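Local coordinates for DNA polymerase III subunit beta (Helicobacter pylori 26695, PDB 4S3I), which forms a sliding clamp on DNA that tethers DNA polymerases and other proteins and makes replication processive, at residues M3-R17 with F77-L91. Residues are numbered along the deposited sequence; the frame is centred on the assembly and turned at random.
Sequences MKISVSKNDLENALR and FLDIISCLKDSNIIL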
ATOM      1  N   MET A   3      -0.920  19.661 -34.733  1.00 36.43           N
ATOM      2  CA  MET A   3       0.163  19.708 -33.753  1.00 34.88           C
ATOM      3  C   MET A   3       1.291  18.760 -34.123  1.00 38.65           C
ATOM      4  O   MET A   3       1.042  17.646 -34.576  1.00 34.71           O
ATOM      5  CB  MET A   3      -0.343  19.289 -32.373  1.00 42.32           C
ATOM      6  CG  MET A   3      -1.201  20.298 -31.645  1.00 42.20           C
ATOM      7  SD  MET A   3      -1.577  19.706 -29.971  1.00 49.99           S
ATOM      8  CE  MET A   3      -0.136  18.671 -29.659  1.00 52.26           C
ATOM      9  N   LYS A   4       2.530  19.182 -33.902  1.00 35.87           N
ATOM     10  CA  LYS A   4       3.667  18.277 -34.080  1.00 35.62           C
ATOM     11  C   LYS A   4       4.872  18.796 -33.293  1.00 35.03           C
ATOM     12  O   LYS A   4       5.383  19.898 -33.562  1.00 37.44           O
ATOM     13  CB  LYS A   4       4.001  18.129 -35.569  1.00 39.09           C
ATOM     14  CG  LYS A   4       5.260  17.322 -35.853  1.00 44.34           C
ATOM     15  CD  LYS A   4       5.242  16.784 -37.280  1.00 49.15           C
ATOM     16  CE  LYS A   4       6.524  16.028 -37.619  1.00 63.54           C
ATOM     17  NZ  LYS A   4       7.667  16.958 -37.834  1.00 73.13           N
ATOM     18  N   ILE A   5       5.292  18.022 -32.297  1.00 34.35           N
ATOM     19  CA  ILE A   5       6.387  18.396 -31.418  1.00 34.32           C
ATOM     20  C   ILE A   5       7.141  17.150 -30.955  1.00 34.07           C
ATOM     21  O   ILE A   5       6.680  16.020 -31.151  1.00 33.83           O
ATOM     22  CB  ILE A   5       5.862  19.096 -30.167  1.00 33.91           C
ATOM     23  CG1 ILE A   5       4.862  18.201 -29.437  1.00 38.90           C
ATOM     24  CG2 ILE A   5       5.203  20.443 -30.493  1.00 34.26           C
ATOM     25  CD1 ILE A   5       4.491  18.698 -28.056  1.00 32.95           C
ATOM     26  N   SER A   6       8.287  17.355 -30.310  1.00 34.18           N
ATOM     27  CA  SER A   6       8.930  16.280 -29.576  1.00 37.01           C
ATOM     28  C   SER A   6       9.173  16.804 -28.182  1.00 35.04           C
ATOM     29  O   SER A   6       9.428  18.006 -28.005  1.00 36.80           O
ATOM     30  CB  SER A   6      10.249  15.850 -30.222  1.00 47.05           C
ATOM     31  OG  SER A   6      11.270  16.801 -29.990  1.00 52.36           O
ATOM     32  N   VAL A   7       9.061  15.926 -27.189  1.00 33.07           N
ATOM     33  CA  VAL A   7       9.279  16.312 -25.804  1.00 32.72           C
ATOM     34  C   VAL A   7      10.125  15.285 -25.074  1.00 33.70           C
ATOM     35  O   VAL A   7      10.329  14.164 -25.555  1.00 35.40           O
ATOM     36  CB  VAL A   7       7.948  16.496 -25.033  1.00 37.21           C
ATOM     37  CG1 VAL A   7       7.094  17.587 -25.677  1.00 32.27           C
ATOM     38  CG2 VAL A   7       7.181  15.181 -24.988  1.00 31.70           C
ATOM     39  N   SER A   8      10.608  15.678 -23.903  1.00 32.48           N
ATOM     40  CA  SER A   8      11.343  14.778 -23.040  1.00 33.17           C
ATOM     41  C   SER A   8      10.365  13.833 -22.344  1.00 35.44           C
ATOM     42  O   SER A   8       9.355  14.270 -21.788  1.00 37.90           O
ATOM     43  CB  SER A   8      12.130  15.579 -22.003  1.00 35.21           C
ATOM     44  OG  SER A   8      12.769  14.727 -21.072  1.00 44.61           O
ATOM     45  N   LYS A   9      10.673  12.541 -22.370  1.00 36.63           N
ATOM     46  CA  LYS A   9       9.835  11.525 -21.739  1.00 31.29           C
ATOM     47  C   LYS A   9       9.598  11.830 -20.260  1.00 30.79           C
ATOM     48  O   LYS A   9       8.466  11.792 -19.774  1.00 30.30           O
ATOM     49  CB  LYS A   9      10.486  10.142 -21.915  1.00 33.13           C
ATOM     50  CG  LYS A   9       9.638   8.947 -21.479  1.00 31.28           C
ATOM     51  CD  LYS A   9       9.771   8.660 -19.989  1.00 30.94           C
ATOM     52  CE  LYS A   9       9.714   7.170 -19.699  1.00 43.78           C
ATOM     53  NZ  LYS A   9       9.738   6.916 -18.229  1.00 43.10           N
ATOM     54  N   ASN A  10      10.668  12.128 -19.535  1.00 30.96           N
ATOM     55  CA  ASN A  10      10.534  12.368 -18.105  1.00 38.18           C
ATOM     56  C   ASN A  10       9.774  13.648 -17.761  1.00 34.42           C
ATOM     57  O   ASN A  10       9.011  13.673 -16.788  1.00 33.70           O
ATOM     58  CB  ASN A  10      11.900  12.326 -17.413  1.00 48.31           C
ATOM     59  CG  ASN A  10      12.559  10.967 -17.524  1.00 65.56           C
ATOM     60  OD1 ASN A  10      12.032   9.965 -17.032  1.00 69.71           O
ATOM     61  ND2 ASN A  10      13.718  10.921 -18.179  1.00 70.37           N
ATOM     62  N   ASP A  11       9.979  14.702 -18.546  1.00 32.74           N
ATOM     63  CA  ASP A  11       9.220  15.936 -18.369  1.00 30.38           C
ATOM     64  C   ASP A  11       7.736  15.655 -18.584  1.00 29.98           C
ATOM     65  O   ASP A  11       6.878  16.062 -17.797  1.00 29.61           O
ATOM     66  CB  ASP A  11       9.651  16.986 -19.393  1.00 36.33           C
ATOM     67  CG  ASP A  11      11.054  17.519 -19.153  1.00 45.38           C
ATOM     68  OD1 ASP A  11      11.594  17.317 -18.048  1.00 38.98           O
ATOM     69  OD2 ASP A  11      11.594  18.165 -20.083  1.00 49.46           O
ATOM     70  N   LEU A  12       7.445  14.947 -19.663  1.00 30.14           N
ATOM     71  CA  LEU A  12       6.060  14.643 -20.014  1.00 29.90           C
ATOM     72  C   LEU A  12       5.424  13.774 -18.923  1.00 29.43           C
ATOM     73  O   LEU A  12       4.342  14.090 -18.414  1.00 29.16           O
ATOM     74  CB  LEU A  12       6.000  13.954 -21.378  1.00 30.23           C
ATOM     75  CG  LEU A  12       4.632  13.489 -21.873  1.00 30.12           C
ATOM     76  CD1 LEU A  12       3.672  14.674 -22.007  1.00 30.12           C
ATOM     77  CD2 LEU A  12       4.777  12.767 -23.208  1.00 30.50           C
ATOM     78  N   GLU A  13       6.111  12.701 -18.543  1.00 29.41           N
ATOM     79  CA  GLU A  13       5.578  11.776 -17.540  1.00 29.06           C
ATOM     80  C   GLU A  13       5.271  12.499 -16.230  1.00 28.68           C
ATOM     81  O   GLU A  13       4.182  12.350 -15.667  1.00 28.40           O
ATOM     82  CB  GLU A  13       6.542  10.609 -17.297  1.00 29.21           C
ATOM     83  CG  GLU A  13       6.085   9.637 -16.195  1.00 33.80           C
ATOM     84  CD  GLU A  13       6.933   8.365 -16.115  1.00 38.80           C
ATOM     85  OE1 GLU A  13       6.605   7.479 -15.299  1.00 42.28           O
ATOM     86  OE2 GLU A  13       7.926   8.247 -16.865  1.00 44.64           O
ATOM     87  N   ASN A  14       6.223  13.296 -15.756  1.00 28.74           N
ATOM     88  CA  ASN A  14       6.005  14.107 -14.563  1.00 33.58           C
ATOM     89  C   ASN A  14       4.785  15.021 -14.680  1.00 28.48           C
ATOM     90  O   ASN A  14       3.957  15.084 -13.767  1.00 29.34           O
ATOM     91  CB  ASN A  14       7.253  14.933 -14.231  1.00 42.49           C
ATOM     92  CG  ASN A  14       8.340  14.102 -13.598  1.00 58.89           C
ATOM     93  OD1 ASN A  14       8.056  13.153 -12.865  1.00 66.85           O
ATOM     94  ND2 ASN A  14       9.596  14.445 -13.881  1.00 62.84           N
ATOM     95  N   ALA A  15       4.669  15.726 -15.798  1.00 28.67           N
ATOM     96  CA  ALA A  15       3.515  16.590 -15.994  1.00 28.70           C
ATOM     97  C   ALA A  15       2.210  15.782 -15.943  1.00 28.51           C
ATOM     98  O   ALA A  15       1.237  16.192 -15.307  1.00 28.39           O
ATOM     99  CB  ALA A  15       3.624  17.374 -17.304  1.00 29.16           C
ATOM    100  N   LEU A  16       2.199  14.628 -16.602  1.00 28.88           N
ATOM    101  CA  LEU A  16       1.003  13.785 -16.624  1.00 28.51           C
ATOM    102  C   LEU A  16       0.648  13.251 -15.237  1.00 28.17           C
ATOM    103  O   LEU A  16      -0.535  13.115 -14.891  1.00 28.15           O
ATOM    104  CB  LEU A  16       1.172  12.633 -17.606  1.00 28.71           C
ATOM    105  CG  LEU A  16       1.244  13.049 -19.066  1.00 29.09           C
ATOM    106  CD1 LEU A  16       1.463  11.829 -19.943  1.00 29.30           C
ATOM    107  CD2 LEU A  16      -0.021  13.794 -19.487  1.00 29.46           C
ATOM    108  N   ARG A  17       1.666  12.956 -14.441  1.00 27.97           N
ATOM    109  CA  ARG A  17       1.403  12.452 -13.093  1.00 28.00           C
ATOM    110  C   ARG A  17       0.636  13.464 -12.246  1.00 27.52           C
ATOM    111  O   ARG A  17      -0.339  13.113 -11.575  1.00 30.11           O
ATOM    112  CB  ARG A  17       2.695  11.999 -12.402  1.00 30.88           C
ATOM    113  CG  ARG A  17       3.196  10.651 -12.926  1.00 36.06           C
ATOM    114  CD  ARG A  17       4.278  10.002 -12.048  1.00 39.92           C
ATOM    115  NE  ARG A  17       4.833   8.826 -12.720  1.00 45.46           N
ATOM    116  CZ  ARG A  17       4.215   7.648 -12.818  1.00 47.98           C
ATOM    117  NH1 ARG A  17       3.013   7.467 -12.278  1.00 47.56           N
ATOM    118  NH2 ARG A  17       4.798   6.648 -13.459  1.00 48.97           N
ATOM    119  N   PHE A  77      -2.821   8.114 -21.626  1.00 30.27           N
ATOM    120  CA  PHE A  77      -1.629   8.871 -22.013  1.00 30.14           C
ATOM    121  C   PHE A  77      -0.506   8.560 -21.041  1.00 29.82           C
ATOM    122  O   PHE A  77       0.598   8.210 -21.443  1.00 29.92           O
ATOM    123  CB  PHE A  77      -1.942  10.386 -21.998  1.00 30.07           C
ATOM    124  CG  PHE A  77      -0.962  11.240 -22.774  1.00 30.16           C
ATOM    125  CD1 PHE A  77       0.012  10.671 -23.584  1.00 34.06           C
ATOM    126  CD2 PHE A  77      -1.025  12.629 -22.688  1.00 30.15           C
ATOM    127  CE1 PHE A  77       0.910  11.472 -24.306  1.00 30.52           C
ATOM    128  CE2 PHE A  77      -0.137  13.443 -23.407  1.00 30.33           C
ATOM    129  CZ  PHE A  77       0.832  12.862 -24.214  1.00 30.52           C
ATOM    130  N   LEU A  78      -0.785   8.666 -19.749  1.00 29.50           N
ATOM    131  CA  LEU A  78       0.248   8.384 -18.758  1.00 29.23           C
ATOM    132  C   LEU A  78       0.625   6.899 -18.758  1.00 29.42           C
ATOM    133  O   LEU A  78       1.805   6.548 -18.604  1.00 29.44           O
ATOM    134  CB  LEU A  78      -0.203   8.826 -17.371  1.00 28.87           C
ATOM    135  CG  LEU A  78       0.722   8.407 -16.229  1.00 28.62           C
ATOM    136  CD1 LEU A  78       2.141   8.941 -16.430  1.00 28.61           C
ATOM    137  CD2 LEU A  78       0.152   8.876 -14.900  1.00 30.95           C
ATOM    138  N   ASP A  79      -0.357   6.022 -18.936  1.00 29.66           N
ATOM    139  CA  ASP A  79      -0.044   4.588 -18.937  1.00 36.48           C
ATOM    140  C   ASP A  79       0.950   4.261 -20.053  1.00 30.26           C
ATOM    141  O   ASP A  79       1.893   3.501 -19.846  1.00 30.41           O
ATOM    142  CB  ASP A  79      -1.319   3.733 -19.073  1.00 33.18           C
ATOM    143  CG  ASP A  79      -2.114   3.650 -17.774  1.00 35.67           C
ATOM    144  OD1 ASP A  79      -1.522   3.886 -16.704  1.00 31.10           O
ATOM    145  OD2 ASP A  79      -3.328   3.345 -17.832  1.00 39.20           O
ATOM    146  N   ILE A  80       0.737   4.859 -21.226  1.00 30.42           N
ATOM    147  CA  ILE A  80       1.651   4.682 -22.352  1.00 30.76           C
ATOM    148  C   ILE A  80       3.043   5.258 -22.070  1.00 30.63           C
ATOM    149  O   ILE A  80       4.040   4.548 -22.157  1.00 30.90           O
ATOM    150  CB  ILE A  80       1.093   5.339 -23.620  1.00 30.95           C
ATOM    151  CG1 ILE A  80      -0.140   4.585 -24.124  1.00 31.27           C
ATOM    152  CG2 ILE A  80       2.157   5.415 -24.709  1.00 31.27           C
ATOM    153  CD1 ILE A  80      -0.839   5.297 -25.282  1.00 31.49           C
ATOM    154  N   ILE A  81       3.107   6.545 -21.729  1.00 30.30           N
ATOM    155  CA  ILE A  81       4.390   7.207 -21.478  1.00 30.27           C
ATOM    156  C   ILE A  81       5.226   6.490 -20.418  1.00 30.22           C
ATOM    157  O   ILE A  81       6.437   6.310 -20.585  1.00 30.52           O
ATOM    158  CB  ILE A  81       4.205   8.692 -21.078  1.00 29.95           C
ATOM    159  CG1 ILE A  81       3.443   9.444 -22.161  1.00 30.10           C
ATOM    160  CG2 ILE A  81       5.558   9.355 -20.807  1.00 30.02           C
ATOM    161  CD1 ILE A  81       4.007   9.235 -23.563  1.00 32.39           C
ATOM    162  N   SER A  82       4.586   6.048 -19.338  1.00 29.93           N
ATOM    163  CA  SER A  82       5.331   5.433 -18.239  1.00 29.89           C
ATOM    164  C   SER A  82       5.991   4.118 -18.667  1.00 32.02           C
ATOM    165  O   SER A  82       6.926   3.635 -18.024  1.00 30.57           O
ATOM    166  CB  SER A  82       4.425   5.220 -17.021  1.00 39.45           C
ATOM    167  OG  SER A  82       3.389   4.304 -17.304  1.00 42.46           O
ATOM    168  N   CYS A  83       5.514   3.546 -19.766  1.00 31.24           N
ATOM    169  CA  CYS A  83       6.069   2.279 -20.249  1.00 37.62           C
ATOM    170  C   CYS A  83       7.117   2.460 -21.348  1.00 39.91           C
ATOM    171  O   CYS A  83       7.660   1.480 -21.855  1.00 41.00           O
ATOM    172  CB  CYS A  83       4.944   1.354 -20.742  1.00 36.18           C
ATOM    173  SG  CYS A  83       4.040   0.593 -19.381  1.00 53.44           S
ATOM    174  N   LEU A  84       7.401   3.708 -21.707  1.00 31.59           N
ATOM    175  CA  LEU A  84       8.314   3.985 -22.818  1.00 32.52           C
ATOM    176  C   LEU A  84       9.769   4.073 -22.361  1.00 35.55           C
ATOM    177  O   LEU A  84      10.063   3.955 -21.169  1.00 32.18           O
ATOM    178  CB  LEU A  84       7.897   5.258 -23.550  1.00 31.88           C
ATOM    179  CG  LEU A  84       6.672   5.065 -24.440  1.00 31.88           C
ATOM    180  CD1 LEU A  84       6.243   6.372 -25.090  1.00 31.74           C
ATOM    181  CD2 LEU A  84       6.981   4.018 -25.503  1.00 32.49           C
ATOM    182  N   LYS A  85      10.683   4.250 -23.310  1.00 39.02           N
ATOM    183  CA  LYS A  85      12.097   4.374 -22.959  1.00 43.53           C
ATOM    184  C   LYS A  85      12.382   5.804 -22.506  1.00 41.25           C
ATOM    185  O   LYS A  85      11.539   6.687 -22.658  1.00 40.73           O
ATOM    186  CB  LYS A  85      12.987   4.001 -24.154  1.00 44.28           C
ATOM    187  CG  LYS A  85      12.851   2.547 -24.618  1.00 47.18           C
ATOM    188  CD  LYS A  85      13.852   2.204 -25.725  1.00 51.33           C
ATOM    189  CE  LYS A  85      13.661   0.776 -26.234  1.00 50.39           C
ATOM    190  NZ  LYS A  85      13.696  -0.216 -25.121  1.00 45.58           N
ATOM    191  N   ASP A  86      13.563   6.028 -21.947  1.00 45.69           N
ATOM    192  CA  ASP A  86      13.988   7.374 -21.593  1.00 56.76           C
ATOM    193  C   ASP A  86      14.689   8.010 -22.789  1.00 59.72           C
ATOM    194  O   ASP A  86      15.896   8.257 -22.767  1.00 68.11           O
ATOM    195  CB  ASP A  86      14.898   7.357 -20.360  1.00 66.86           C
ATOM    196  CG  ASP A  86      14.153   6.970 -19.090  1.00 76.94           C
ATOM    197  OD1 ASP A  86      13.110   7.593 -18.794  1.00 76.92           O
ATOM    198  OD2 ASP A  86      14.608   6.032 -18.394  1.00 80.96           O
ATOM    199  N   SER A  87      13.910   8.234 -23.842  1.00 46.74           N
ATOM    200  CA  SER A  87      14.343   8.974 -25.019  1.00 50.42           C
ATOM    201  C   SER A  87      13.173   9.861 -25.457  1.00 46.82           C
ATOM    202  O   SER A  87      12.036   9.655 -25.020  1.00 42.05           O
ATOM    203  CB  SER A  87      14.767   8.025 -26.145  1.00 52.39           C
ATOM    204  OG  SER A  87      13.668   7.292 -26.656  1.00 50.72           O
ATOM    205  N   ASN A  88      13.443  10.851 -26.299  1.00 38.86           N
ATOM    206  CA  ASN A  88      12.421  11.826 -26.654  1.00 37.93           C
ATOM    207  C   ASN A  88      11.189  11.212 -27.328  1.00 38.79           C
ATOM    208  O   ASN A  88      11.287  10.207 -28.033  1.00 33.87           O
ATOM    209  CB  ASN A  88      13.019  12.928 -27.536  1.00 43.85           C
ATOM    210  CG  ASN A  88      13.867  13.912 -26.746  1.00 42.79           C
ATOM    211  OD1 ASN A  88      14.030  13.777 -25.530  1.00 39.28           O
ATOM    212  ND2 ASN A  88      14.411  14.911 -27.439  1.00 46.86           N
ATOM    213  N   ILE A  89      10.038  11.845 -27.120  1.00 35.66           N
ATOM    214  CA  ILE A  89       8.766  11.352 -27.648  1.00 32.94           C
ATOM    215  C   ILE A  89       8.158  12.330 -28.633  1.00 33.42           C
ATOM    216  O   ILE A  89       8.097  13.527 -28.368  1.00 34.53           O
ATOM    217  CB  ILE A  89       7.770  11.117 -26.502  1.00 35.61           C
ATOM    218  CG1 ILE A  89       8.270   9.971 -25.616  1.00 36.84           C
ATOM    219  CG2 ILE A  89       6.363  10.813 -27.039  1.00 33.51           C
ATOM    220  CD1 ILE A  89       7.514   9.830 -24.318  1.00 35.43           C
ATOM    221  N   ILE A  90       7.705  11.814 -29.770  1.00 33.37           N
ATOM    222  CA  ILE A  90       7.045  12.626 -30.772  1.00 33.52           C
ATOM    223  C   ILE A  90       5.530  12.608 -30.569  1.00 34.77           C
ATOM    224  O   ILE A  90       4.924  11.541 -30.477  1.00 34.68           O
ATOM    225  CB  ILE A  90       7.380  12.112 -32.178  1.00 36.66           C
ATOM    226  CG1 ILE A  90       8.859  12.369 -32.488  1.00 46.00           C
ATOM    227  CG2 ILE A  90       6.478  12.744 -33.222  1.00 34.22           C
ATOM    228  CD1 ILE A  90       9.350  11.733 -33.780  1.00 46.19           C
ATOM    229  N   LEU A  91       4.919  13.788 -30.501  1.00 34.14           N
ATOM    230  CA  LEU A  91       3.465  13.892 -30.434  1.00 32.76           C
ATOM    231  C   LEU A  91       2.982  14.604 -31.675  1.00 38.46           C
ATOM    232  O   LEU A  91       3.418  15.724 -31.970  1.00 33.52           O
ATOM    233  CB  LEU A  91       3.027  14.643 -29.180  1.00 32.34           C
ATOM    234  CG  LEU A  91       3.615  14.079 -27.895  1.00 31.91           C
ATOM    235  CD1 LEU A  91       3.279  14.962 -26.699  1.00 35.12           C
ATOM    236  CD2 LEU A  91       3.128  12.646 -27.661  1.00 31.69           C
TER
HETATM  237  O   HOH W   1       8.183   5.152 -16.042  1.00 52.73           O
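I5 and V7 pair antiparallel with L91 and I89 through four backbone hydrogen bonds, and helices 9-17 and 77-82 pack side by side, running nearly opposite ways (147°) with axes 9.6 Å apart. I5, V7, I89 and L91 share the sheet face turned to the helices, with I5 CG1 against L91 CB.

I81 is a knob in a hole made by K9, L12, E13 and L16. I81 CD1 meets L12 CD2 at 3.6 Å, while I81 CG2 lies against E13 CB. L16 CD1 sits over one face of the F77 ring, 3.9 Å from the centroid, in a CH-pi contact. L12 CD1 approaches the same ring at CZ, and L12 CD2 reaches toward I89 CD1, tying the helix pair to the strands.

K9 runs along the loop 84-87. With CG anti to the backbone N (chi1 -172°), K9 CG lies against I89 CD1 and K85 O; bends at chi2 and chi3 then take CE past I81 O. K9 NZ forms a salt bridge with E13 OE2 at 2.6 Å and a longer one with the poorly ordered D86 OD1 at 3.5 Å. E13 OE1 takes R17 NH2 at 2.7 Å on its anti lone pair. Each carboxylate oxygen thus meets a cation, which probably favours the charged form. A water within hydrogen-bonding distance of E13 OE1 and S82 O probably bridges them. L78 CD1 lies over one face of the R17 guanidinium.

As in each domain of this clamp family, two helices, here 9-19 and 74-82, pack on antiparallel sheets and line the DNA channel. Strand 4-7 lies between strands 63-66 and 89-94. At the subunit interface, L272 of the second subunit packs on C83 and L84, and E268 of that subunit forms a salt bridge with K85.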